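Local coordinates for HD domain-containing protein (Aquifex aeolicus, PDB 2HEK) that is of unknown function but binds zinc and GDP at well-separated sites and may, as an HD-domain family member, have dGTPase activity, at residues G156-D161 with N194-D199; N324-V327 with G332-K335; R190-K195 with Y326-E331. One frame throughout, in Å; residues are numbered along the deposited sequence.

In the fold
All three contacts gather on a four-stranded mixed sheet ordered 189-192, 195-199, 326-329, 332-335. Contact 1 packs F158 against the face carrying V196 and V198. Contacts 2 and 3, whose centres lie about 6 Å apart, share strand 326-329 and meet on the opposite face, where L333 packs against Y192. The centre of contact 1 is about 11 Å from that of contact 2 and about 10 Å from that of contact 3. V198 joins them: its N lies 2.9 Å from Y326 O, and its O lies 2.8 Å from L328 N. Only contact 1 reaches the zinc site, through D161; its packing end, F158 CZ, is 17.1 Å from the zinc ion.

Contact 1. Residues G156-D161 with N194-D199; sequences GEFGSD and NKVVVD. With ZN (zinc ion), chain D.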
ATOM      1  N   GLY A 156      -7.662   3.416  26.794  1.00 28.61           N
ATOM      2  CA  GLY A 156      -6.579   4.398  27.000  1.00 33.15           C
ATOM      3  C   GLY A 156      -6.267   5.204  25.747  1.00 34.45           C
ATOM      4  O   GLY A 156      -6.915   5.031  24.708  1.00 34.65           O
ATOM      5  N   GLU A 157      -5.279   6.094  25.833  1.00 36.73           N
ATOM      6  CA  GLU A 157      -5.041   7.046  24.751  1.00 41.83           C
ATOM      7  C   GLU A 157      -4.700   6.338  23.431  1.00 42.37           C
ATOM      8  O   GLU A 157      -5.226   6.720  22.387  1.00 44.80           O
ATOM      9  CB  GLU A 157      -3.988   8.098  25.117  1.00 47.25           C
ATOM     10  CG  GLU A 157      -4.448   9.156  26.114  1.00 51.00           C
ATOM     11  CD  GLU A 157      -5.641  10.011  25.633  1.00 57.09           C
ATOM     12  OE1 GLU A 157      -5.738  10.370  24.422  1.00 57.98           O
ATOM     13  OE2 GLU A 157      -6.497  10.334  26.486  1.00 58.49           O
ATOM     14  N   PHE A 158      -3.852   5.315  23.495  1.00 39.32           N
ATOM     15  CA  PHE A 158      -3.694   4.353  22.381  1.00 41.66           C
ATOM     16  C   PHE A 158      -4.329   2.946  22.676  1.00 37.11           C
ATOM     17  O   PHE A 158      -3.786   1.910  22.321  1.00 36.65           O
ATOM     18  CB  PHE A 158      -2.212   4.258  21.953  1.00 45.04           C
ATOM     19  CG  PHE A 158      -1.260   4.287  23.103  1.00 45.48           C
ATOM     20  CD1 PHE A 158      -1.114   3.176  23.928  1.00 46.35           C
ATOM     21  CD2 PHE A 158      -0.554   5.434  23.396  1.00 47.61           C
ATOM     22  CE1 PHE A 158      -0.243   3.215  25.009  1.00 45.43           C
ATOM     23  CE2 PHE A 158       0.330   5.478  24.485  1.00 48.73           C
ATOM     24  CZ  PHE A 158       0.466   4.366  25.295  1.00 46.72           C
ATOM     25  N   GLY A 159      -5.490   2.941  23.330  1.00 31.46           N
ATOM     26  CA  GLY A 159      -6.314   1.740  23.486  1.00 27.82           C
ATOM     27  C   GLY A 159      -6.705   1.104  22.170  1.00 27.79           C
ATOM     28  O   GLY A 159      -6.666   1.747  21.100  1.00 28.62           O
ATOM     29  N   SER A 160      -7.087  -0.164  22.231  1.00 27.84           N
ATOM     30  CA  SER A 160      -7.514  -0.922  21.042  1.00 26.35           C
ATOM     31  C   SER A 160      -8.733  -0.302  20.363  1.00 27.84           C
ATOM     32  O   SER A 160      -8.890  -0.385  19.127  1.00 24.81           O
ATOM     33  CB  SER A 160      -7.826  -2.361  21.460  1.00 28.14           C
ATOM     34  OG  SER A 160      -8.856  -2.384  22.442  1.00 28.36           O
ATOM     35  N   ASP A 161      -9.609   0.315  21.147  1.00 25.45           N
ATOM     36  CA  ASP A 161     -10.783   1.000  20.558  1.00 26.90           C
ATOM     37  C   ASP A 161     -10.357   2.100  19.567  1.00 26.51           C
ATOM     38  O   ASP A 161     -10.732   2.052  18.395  1.00 30.07           O
ATOM     39  CB  ASP A 161     -11.657   1.569  21.680  1.00 28.51           C
ATOM     40  CG  ASP A 161     -12.941   2.157  21.181  1.00 31.81           C
ATOM     41  OD1 ASP A 161     -13.470   1.739  20.140  1.00 36.28           O
ATOM     42  OD2 ASP A 161     -13.462   3.045  21.863  1.00 33.06           O
ATOM     43  N   ASN A 194       2.232  -0.976  36.627  1.00 57.81           N
ATOM     44  CA  ASN A 194       0.838  -1.233  36.283  1.00 61.04           C
ATOM     45  C   ASN A 194       0.166  -0.267  35.273  1.00 59.24           C
ATOM     46  O   ASN A 194      -1.064  -0.169  35.220  1.00 58.58           O
ATOM     47  CB  ASN A 194       0.007  -1.338  37.565  1.00 64.46           C
ATOM     48  CG  ASN A 194      -1.154  -2.265  37.412  1.00 66.30           C
ATOM     49  OD1 ASN A 194      -2.302  -1.826  37.428  1.00 69.61           O
ATOM     50  ND2 ASN A 194      -0.871  -3.557  37.223  1.00 66.30           N
ATOM     51  N   LYS A 195       0.967   0.440  34.477  1.00 56.65           N
ATOM     52  CA  LYS A 195       0.426   1.266  33.390  1.00 54.23           C
ATOM     53  C   LYS A 195       0.873   0.689  32.056  1.00 49.24           C
ATOM     54  O   LYS A 195       1.938   0.049  31.980  1.00 43.96           O
ATOM     55  CB  LYS A 195       0.929   2.707  33.472  1.00 59.90           C
ATOM     56  CG  LYS A 195       0.539   3.484  34.710  1.00 66.23           C
ATOM     57  CD  LYS A 195       1.376   4.761  34.801  1.00 71.42           C
ATOM     58  CE  LYS A 195       1.781   5.081  36.251  1.00 75.87           C
ATOM     59  NZ  LYS A 195       0.611   5.395  37.139  1.00 79.11           N
ATOM     60  N   VAL A 196       0.073   0.919  31.008  1.00 45.00           N
ATOM     61  CA  VAL A 196       0.523   0.702  29.626  1.00 41.48           C
ATOM     62  C   VAL A 196       1.371   1.911  29.241  1.00 38.34           C
ATOM     63  O   VAL A 196       0.905   3.049  29.283  1.00 38.34           O
ATOM     64  CB  VAL A 196      -0.667   0.540  28.628  1.00 40.36           C
ATOM     65  CG1 VAL A 196      -0.141   0.342  27.167  1.00 39.27           C
ATOM     66  CG2 VAL A 196      -1.556  -0.643  29.025  1.00 40.40           C
ATOM     67  N   VAL A 197       2.632   1.681  28.910  1.00 37.98           N
ATOM     68  CA  VAL A 197       3.537   2.795  28.567  1.00 35.64           C
ATOM     69  C   VAL A 197       4.189   2.492  27.219  1.00 34.38           C
ATOM     70  O   VAL A 197       4.051   1.380  26.733  1.00 32.52           O
ATOM     71  CB  VAL A 197       4.654   3.009  29.676  1.00 37.18           C
ATOM     72  CG1 VAL A 197       4.023   3.257  31.045  1.00 37.62           C
ATOM     73  CG2 VAL A 197       5.588   1.824  29.763  1.00 33.74           C
ATOM     74  N   VAL A 198       4.939   3.439  26.646  1.00 31.95           N
ATOM     75  CA  VAL A 198       5.651   3.170  25.395  1.00 34.37           C
ATOM     76  C   VAL A 198       7.154   3.091  25.685  1.00 34.18           C
ATOM     77  O   VAL A 198       7.690   3.976  26.325  1.00 38.96           O
ATOM     78  CB  VAL A 198       5.401   4.294  24.332  1.00 34.81           C
ATOM     79  CG1 VAL A 198       6.015   3.928  22.943  1.00 32.83           C
ATOM     80  CG2 VAL A 198       3.898   4.589  24.187  1.00 35.17           C
ATOM     81  N   ASP A 199       7.818   2.028  25.252  1.00 35.32           N
ATOM     82  CA  ASP A 199       9.280   1.973  25.294  1.00 36.23           C
ATOM     83  C   ASP A 199       9.882   3.096  24.437  1.00 40.31           C
ATOM     84  O   ASP A 199       9.297   3.524  23.442  1.00 39.01           O
ATOM     85  CB  ASP A 199       9.774   0.646  24.774  1.00 37.49           C
ATOM     86  CG  ASP A 199      11.242   0.434  25.088  1.00 44.75           C
ATOM     87  OD1 ASP A 199      11.565   0.370  26.292  1.00 47.52           O
ATOM     88  OD2 ASP A 199      12.071   0.367  24.156  1.00 45.47           O
TER
HETATM   89 ZN    ZN D 602     -15.515   1.793  19.695  0.50 59.51          ZN
HETATM   90  O   HOH W   1     -15.468  -0.321  20.596  1.00 58.17           O
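The F158 ring meets strand 195-199 end-on, its far carbons set against one methyl each of V196 and V198. V196 CG1 lies at the ring edge, close to the ring plane and 3.6 Å from F158 CE1, and the two side chains lie alongside, pointing in opposing directions. V198 comes in obliquely: its CG2 is 3.6 Å from F158 CZ and almost as near CE2. V196 and V198, two positions apart on the strand, thus touch neighbouring ring carbons, CE1 for V196 and CZ with CE2 for V198, while V197 between them faces the other side of the sheet. With chi1 at 40°, F158 CG stands between the backbone N and the carbonyl carbon, the rotation that aims CE1 and CZ at the two valines. F158 itself sits in a type I beta turn from G156 to G159, closed by G159 N to G156 O at 2.9 Å. This turn connects helix 145-155 to helix 160-173 of the HD domain, with G159 as N-cap of the second helix. Two residues further on, D161 OD1 binds the zinc ion at 2.1 Å, consistent with its being the last aspartate of the H...HD...D pattern of HD domains; H54, D85 and a water 2.3 Å from the zinc ion also ligate it. I325 and L189 add to the apolar surroundings of the F158 ring, and E152 OE1 accepts a hydrogen bond from V196 N.

Contact 2. Residues N324-V327 with G332-K335; sequences NIYV and GLKK
N324-V327 and G332-K335 run antiparallel, with V327 and K334 forming a hydrogen-bonded pair and Y326 and K335 the next, non-hydrogen-bonded one. V327 N donates to K334 O at 2.8 Å, and K334 N returns a bond to V327 O at 2.9 Å, both nearly straight. K334 O also receives a CA-H...O contact from Y326 CA at 3.2 Å and lies at the edge of the Y326 ring, beside CD2. Y326 CG is anti to its carbonyl carbon (chi1 -65°), which brings the ring alongside G332-K335, between L333 and the end of K335. The L333 side chain runs roughly perpendicular to that of Y326, its CG 3.9 Å from Y326 CB. These strands form a beta hairpin at one edge of the mixed sheet as formed within this chain, 332-335 being the outermost strand on that side. K335 sets out away from strand 326-329, but a bend at chi2 (-66°) returns its chain obliquely to the ring: CD is 3.6 Å from Y326 CE2, and NZ makes a weak hydrogen bond of 3.0 Å to Y326 OH. Were Y326 an alanine, with neither ring nor hydroxyl, the K335 chain would probably be free to swing and one flank of L333 would lose its cover. V327 and K334 project together from the other face of the hairpin, where both touch L339 and V327 also packs on L203 and L206 of helix 203-221. I325 O receives a further CA-H...O contact from K335 CA, 3.5 Å away.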
ATOM      1  N   ASN A 324      -0.522  13.127  29.441  1.00 59.26           N
ATOM      2  CA  ASN A 324      -0.626  11.982  30.342  1.00 60.31           C
ATOM      3  C   ASN A 324      -0.195  10.645  29.721  1.00 55.87           C
ATOM      4  O   ASN A 324      -0.819   9.608  29.968  1.00 55.88           O
ATOM      5  CB  ASN A 324      -2.066  11.811  30.826  1.00 67.38           C
ATOM      6  CG  ASN A 324      -2.576  13.024  31.578  1.00 72.51           C
ATOM      7  OD1 ASN A 324      -1.848  13.631  32.361  1.00 77.00           O
ATOM      8  ND2 ASN A 324      -3.832  13.381  31.340  1.00 75.97           N
ATOM      9  N   ILE A 325       0.858  10.675  28.909  1.00 49.08           N
ATOM     10  CA  ILE A 325       1.399   9.458  28.322  1.00 44.94           C
ATOM     11  C   ILE A 325       2.840   9.239  28.763  1.00 44.67           C
ATOM     12  O   ILE A 325       3.659  10.142  28.662  1.00 43.30           O
ATOM     13  CB  ILE A 325       1.347   9.443  26.750  1.00 42.73           C
ATOM     14  CG1 ILE A 325      -0.112   9.576  26.255  1.00 41.81           C
ATOM     15  CG2 ILE A 325       2.005   8.133  26.236  1.00 39.41           C
ATOM     16  CD1 ILE A 325      -0.238   9.755  24.700  1.00 41.63           C
ATOM     17  N   TYR A 326       3.132   8.017  29.207  1.00 45.41           N
ATOM     18  CA  TYR A 326       4.465   7.670  29.686  1.00 47.61           C
ATOM     19  C   TYR A 326       5.308   6.884  28.704  1.00 44.84           C
ATOM     20  O   TYR A 326       4.816   6.035  27.960  1.00 43.09           O
ATOM     21  CB  TYR A 326       4.362   6.896  30.995  1.00 61.60           C
ATOM     22  CG  TYR A 326       3.798   7.716  32.119  1.00 49.53           C
ATOM     23  CD1 TYR A 326       2.470   7.587  32.493  1.00 56.94           C
ATOM     24  CD2 TYR A 326       4.591   8.632  32.797  1.00 58.02           C
ATOM     25  CE1 TYR A 326       1.943   8.341  33.519  1.00 58.99           C
ATOM     26  CE2 TYR A 326       4.081   9.388  33.833  1.00 58.74           C
ATOM     27  CZ  TYR A 326       2.760   9.241  34.184  1.00 53.14           C
ATOM     28  OH  TYR A 326       2.246   9.995  35.215  1.00 59.29           O
ATOM     29  N   VAL A 327       6.586   7.206  28.716  1.00 43.43           N
ATOM     30  CA  VAL A 327       7.570   6.573  27.890  1.00 44.85           C
ATOM     31  C   VAL A 327       8.626   6.022  28.840  1.00 49.13           C
ATOM     32  O   VAL A 327       9.110   6.747  29.704  1.00 52.49           O
ATOM     33  CB  VAL A 327       8.204   7.582  26.906  1.00 43.34           C
ATOM     34  CG1 VAL A 327       9.394   6.951  26.206  1.00 42.84           C
ATOM     35  CG2 VAL A 327       7.139   8.059  25.855  1.00 43.58           C
ATOM     36  N   GLY A 332      14.504   5.406  33.399  1.00 77.18           N
ATOM     37  CA  GLY A 332      13.175   5.188  33.986  1.00 73.58           C
ATOM     38  C   GLY A 332      12.050   5.940  33.278  1.00 70.10           C
ATOM     39  O   GLY A 332      12.240   6.507  32.198  1.00 68.49           O
ATOM     40  N   LEU A 333      10.886   5.957  33.919  1.00 67.88           N
ATOM     41  CA  LEU A 333       9.645   6.430  33.325  1.00 65.99           C
ATOM     42  C   LEU A 333       9.535   7.937  33.233  1.00 66.75           C
ATOM     43  O   LEU A 333       9.678   8.640  34.230  1.00 67.38           O
ATOM     44  CB  LEU A 333       8.467   5.900  34.129  1.00 64.11           C
ATOM     45  CG  LEU A 333       7.157   5.687  33.383  1.00 63.72           C
ATOM     46  CD1 LEU A 333       7.357   4.672  32.250  1.00 63.31           C
ATOM     47  CD2 LEU A 333       6.091   5.216  34.344  1.00 63.69           C
ATOM     48  N   LYS A 334       9.255   8.432  32.030  1.00 66.03           N
ATOM     49  CA  LYS A 334       9.051   9.862  31.806  1.00 65.61           C
ATOM     50  C   LYS A 334       7.673  10.116  31.181  1.00 63.04           C
ATOM     51  O   LYS A 334       7.045   9.197  30.655  1.00 62.79           O
ATOM     52  CB  LYS A 334      10.127  10.411  30.864  1.00 68.32           C
ATOM     53  CG  LYS A 334      11.581  10.085  31.232  1.00 72.09           C
ATOM     54  CD  LYS A 334      12.153  11.040  32.287  1.00 74.38           C
ATOM     55  CE  LYS A 334      13.687  11.011  32.295  1.00 75.47           C
ATOM     56  NZ  LYS A 334      14.228  11.174  33.668  1.00 75.64           N
ATOM     57  N   LYS A 335       7.212  11.362  31.253  1.00 59.30           N
ATOM     58  CA  LYS A 335       6.122  11.846  30.407  1.00 57.41           C
ATOM     59  C   LYS A 335       6.632  11.979  28.972  1.00 54.16           C
ATOM     60  O   LYS A 335       7.791  12.358  28.768  1.00 52.09           O
ATOM     61  CB  LYS A 335       5.661  13.217  30.881  1.00 57.14           C
ATOM     62  CG  LYS A 335       4.933  13.240  32.200  1.00 59.52           C
ATOM     63  CD  LYS A 335       3.611  12.517  32.123  1.00 60.49           C
ATOM     64  CE  LYS A 335       2.625  13.091  33.115  1.00 62.20           C
ATOM     65  NZ  LYS A 335       1.504  12.145  33.298  1.00 64.41           N
TER

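Contact 3. Residues R190-K195 with Y326-E331; sequences RVYENK and YVLSSE
L328 lays its CD1 methyl over one face of the Y192 ring in a CH-pi contact, 3.9 Å from the ring centroid and only 14° off the ring normal. The methyl is displaced a little toward the rim, nearest Y192 CD1 at 3.8 Å. For Y192, chi1 of -170° carries the ring toward L328, and chi2 of 90° turns a face to it. A second contact is made by K195, whose CD lies 3.8 Å from both CD1 and CE1 of Y326, approaching that ring obliquely with its aliphatic part. The lysine chain runs nearly extended as far as CD, which brings that methylene to the ring. Strands 189-192 and 326-329 are not neighbours: strand 195-199 runs between them, antiparallel to the first and parallel to the second, and Y192 CA stays 7.9 Å from L328 CA. Side chains alone span the gap; V197 of the middle strand points out between the two pairs and touches Y192 and Y326. Strands 189-192 and 195-199 are joined in a beta hairpin with a two-residue loop, a type I' turn from Y192 to K195; Y192 N to K195 O (2.9 Å) and K195 N to Y192 O (2.8 Å) close it. E193 and N194, at its corners, both have the positive phi that this turn requires. L333 of the outermost strand touches Y192 and L328, extending the apolar packing, and also meets the E193 side chain, whereas K195 also contacts E152 of helix 145-155.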
ATOM      1  N   ARG A 190       4.784  -1.358  26.723  1.00 37.11           N
ATOM      2  CA  ARG A 190       5.257  -2.110  27.895  1.00 37.94           C
ATOM      3  C   ARG A 190       4.267  -1.869  29.021  1.00 38.21           C
ATOM      4  O   ARG A 190       3.597  -0.847  29.033  1.00 38.39           O
ATOM      5  CB  ARG A 190       6.628  -1.599  28.359  1.00 35.94           C
ATOM      6  CG  ARG A 190       7.726  -1.639  27.312  1.00 37.21           C
ATOM      7  CD  ARG A 190       8.217  -3.038  27.039  1.00 40.06           C
ATOM      8  NE  ARG A 190       9.380  -3.033  26.148  1.00 41.52           N
ATOM      9  CZ  ARG A 190       9.289  -3.212  24.825  1.00 44.18           C
ATOM     10  NH1 ARG A 190       8.096  -3.405  24.249  1.00 42.22           N
ATOM     11  NH2 ARG A 190      10.378  -3.190  24.069  1.00 42.79           N
ATOM     12  N   VAL A 191       4.187  -2.804  29.965  1.00 39.11           N
ATOM     13  CA  VAL A 191       3.545  -2.556  31.275  1.00 43.03           C
ATOM     14  C   VAL A 191       4.607  -2.166  32.328  1.00 43.74           C
ATOM     15  O   VAL A 191       5.570  -2.917  32.593  1.00 42.22           O
ATOM     16  CB  VAL A 191       2.808  -3.807  31.786  1.00 45.07           C
ATOM     17  CG1 VAL A 191       2.057  -3.507  33.076  1.00 46.69           C
ATOM     18  CG2 VAL A 191       1.870  -4.352  30.713  1.00 46.58           C
ATOM     19  N   TYR A 192       4.440  -1.004  32.927  1.00 44.68           N
ATOM     20  CA  TYR A 192       5.374  -0.561  33.951  1.00 51.39           C
ATOM     21  C   TYR A 192       4.582   0.106  35.054  1.00 54.41           C
ATOM     22  O   TYR A 192       3.731   0.970  34.786  1.00 51.86           O
ATOM     23  CB  TYR A 192       6.451   0.336  33.341  1.00 58.95           C
ATOM     24  CG  TYR A 192       7.593   0.646  34.281  1.00 55.19           C
ATOM     25  CD1 TYR A 192       8.714  -0.173  34.334  1.00 59.53           C
ATOM     26  CD2 TYR A 192       7.556   1.753  35.113  1.00 58.81           C
ATOM     27  CE1 TYR A 192       9.762   0.103  35.189  1.00 61.83           C
ATOM     28  CE2 TYR A 192       8.600   2.039  35.973  1.00 60.97           C
ATOM     29  CZ  TYR A 192       9.700   1.211  36.007  1.00 57.19           C
ATOM     30  OH  TYR A 192      10.731   1.480  36.876  1.00 20.00           O
ATOM     31  N   GLU A 193       4.861  -0.283  36.295  1.00 57.91           N
ATOM     32  CA  GLU A 193       4.132   0.280  37.437  1.00 65.21           C
ATOM     33  C   GLU A 193       2.632   0.167  37.166  1.00 57.69           C
ATOM     34  O   GLU A 193       1.865   1.102  37.402  1.00 57.29           O
ATOM     35  CB  GLU A 193       4.513   1.751  37.655  1.00 63.79           C
ATOM     36  CG  GLU A 193       5.862   2.017  38.342  1.00 70.08           C
ATOM     37  CD  GLU A 193       6.211   3.510  38.353  1.00 66.66           C
ATOM     38  OE1 GLU A 193       5.264   4.346  38.256  1.00 74.36           O
ATOM     39  OE2 GLU A 193       7.420   3.850  38.448  1.00 73.80           O
ATOM     40  N   ASN A 194       2.232  -0.976  36.627  1.00 57.81           N
ATOM     41  CA  ASN A 194       0.838  -1.233  36.283  1.00 61.04           C
ATOM     42  C   ASN A 194       0.166  -0.267  35.273  1.00 59.24           C
ATOM     43  O   ASN A 194      -1.064  -0.169  35.220  1.00 58.58           O
ATOM     44  CB  ASN A 194       0.007  -1.338  37.565  1.00 64.46           C
ATOM     45  CG  ASN A 194      -1.154  -2.265  37.412  1.00 66.30           C
ATOM     46  OD1 ASN A 194      -2.302  -1.826  37.428  1.00 69.61           O
ATOM     47  ND2 ASN A 194      -0.871  -3.557  37.223  1.00 66.30           N
ATOM     48  N   LYS A 195       0.967   0.440  34.477  1.00 56.65           N
ATOM     49  CA  LYS A 195       0.426   1.266  33.390  1.00 54.23           C
ATOM     50  C   LYS A 195       0.873   0.689  32.056  1.00 49.24           C
ATOM     51  O   LYS A 195       1.938   0.049  31.980  1.00 43.96           O
ATOM     52  CB  LYS A 195       0.929   2.707  33.472  1.00 59.90           C
ATOM     53  CG  LYS A 195       0.539   3.484  34.710  1.00 66.23           C
ATOM     54  CD  LYS A 195       1.376   4.761  34.801  1.00 71.42           C
ATOM     55  CE  LYS A 195       1.781   5.081  36.251  1.00 75.87           C
ATOM     56  NZ  LYS A 195       0.611   5.395  37.139  1.00 79.11           N
ATOM     57  N   TYR A 326       3.132   8.017  29.207  1.00 45.41           N
ATOM     58  CA  TYR A 326       4.465   7.670  29.686  1.00 47.61           C
ATOM     59  C   TYR A 326       5.308   6.884  28.704  1.00 44.84           C
ATOM     60  O   TYR A 326       4.816   6.035  27.960  1.00 43.09           O
ATOM     61  CB  TYR A 326       4.362   6.896  30.995  1.00 61.60           C
ATOM     62  CG  TYR A 326       3.798   7.716  32.119  1.00 49.53           C
ATOM     63  CD1 TYR A 326       2.470   7.587  32.493  1.00 56.94           C
ATOM     64  CD2 TYR A 326       4.591   8.632  32.797  1.00 58.02           C
ATOM     65  CE1 TYR A 326       1.943   8.341  33.519  1.00 58.99           C
ATOM     66  CE2 TYR A 326       4.081   9.388  33.833  1.00 58.74           C
ATOM     67  CZ  TYR A 326       2.760   9.241  34.184  1.00 53.14           C
ATOM     68  OH  TYR A 326       2.246   9.995  35.215  1.00 59.29           O
ATOM     69  N   VAL A 327       6.586   7.206  28.716  1.00 43.43           N
ATOM     70  CA  VAL A 327       7.570   6.573  27.890  1.00 44.85           C
ATOM     71  C   VAL A 327       8.626   6.022  28.840  1.00 49.13           C
ATOM     72  O   VAL A 327       9.110   6.747  29.704  1.00 52.49           O
ATOM     73  CB  VAL A 327       8.204   7.582  26.906  1.00 43.34           C
ATOM     74  CG1 VAL A 327       9.394   6.951  26.206  1.00 42.84           C
ATOM     75  CG2 VAL A 327       7.139   8.059  25.855  1.00 43.58           C
ATOM     76  N   LEU A 328       8.967   4.747  28.684  1.00 50.96           N
ATOM     77  CA  LEU A 328      10.004   4.127  29.503  1.00 52.86           C
ATOM     78  C   LEU A 328      11.359   4.353  28.875  1.00 56.66           C
ATOM     79  O   LEU A 328      11.656   3.823  27.805  1.00 56.61           O
ATOM     80  CB  LEU A 328       9.740   2.630  29.700  1.00 51.02           C
ATOM     81  CG  LEU A 328      10.714   1.842  30.588  1.00 50.08           C
ATOM     82  CD1 LEU A 328      10.597   2.234  32.062  1.00 50.17           C
ATOM     83  CD2 LEU A 328      10.463   0.385  30.421  1.00 48.45           C
ATOM     84  N   SER A 329      12.168   5.159  29.555  1.00 62.22           N
ATOM     85  CA  SER A 329      13.521   5.491  29.127  1.00 69.27           C
ATOM     86  C   SER A 329      14.550   4.602  29.821  1.00 72.52           C
ATOM     87  O   SER A 329      14.203   3.805  30.696  1.00 72.33           O
ATOM     88  CB  SER A 329      13.818   6.947  29.464  1.00 72.04           C
ATOM     89  OG  SER A 329      15.160   7.267  29.126  1.00 76.39           O
ATOM     90  N   SER A 330      15.817   4.738  29.434  1.00 75.78           N
ATOM     91  CA  SER A 330      16.899   4.072  30.167  1.00 79.86           C
ATOM     92  C   SER A 330      17.037   4.645  31.594  1.00 81.21           C
ATOM     93  O   SER A 330      17.456   3.941  32.515  1.00 81.63           O
ATOM     94  CB  SER A 330      18.224   4.131  29.392  1.00 80.83           C
ATOM     95  OG  SER A 330      18.470   5.427  28.870  1.00 82.80           O
ATOM     96  N   GLU A 331      16.638   5.909  31.758  1.00 82.10           N
ATOM     97  CA  GLU A 331      16.616   6.600  33.050  1.00 82.16           C
ATOM     98  C   GLU A 331      15.299   6.393  33.811  1.00 80.42           C
ATOM     99  O   GLU A 331      15.001   7.131  34.756  1.00 80.81           O
ATOM    100  CB  GLU A 331      16.820   8.106  32.844  1.00 84.84           C
ATOM    101  CG  GLU A 331      17.877   8.501  31.816  1.00 88.90           C
ATOM    102  CD  GLU A 331      17.646   9.905  31.267  1.00 89.32           C
ATOM    103  OE1 GLU A 331      16.644  10.103  30.535  1.00 92.29           O
ATOM    104  OE2 GLU A 331      18.466  10.805  31.567  1.00 92.07           O
TER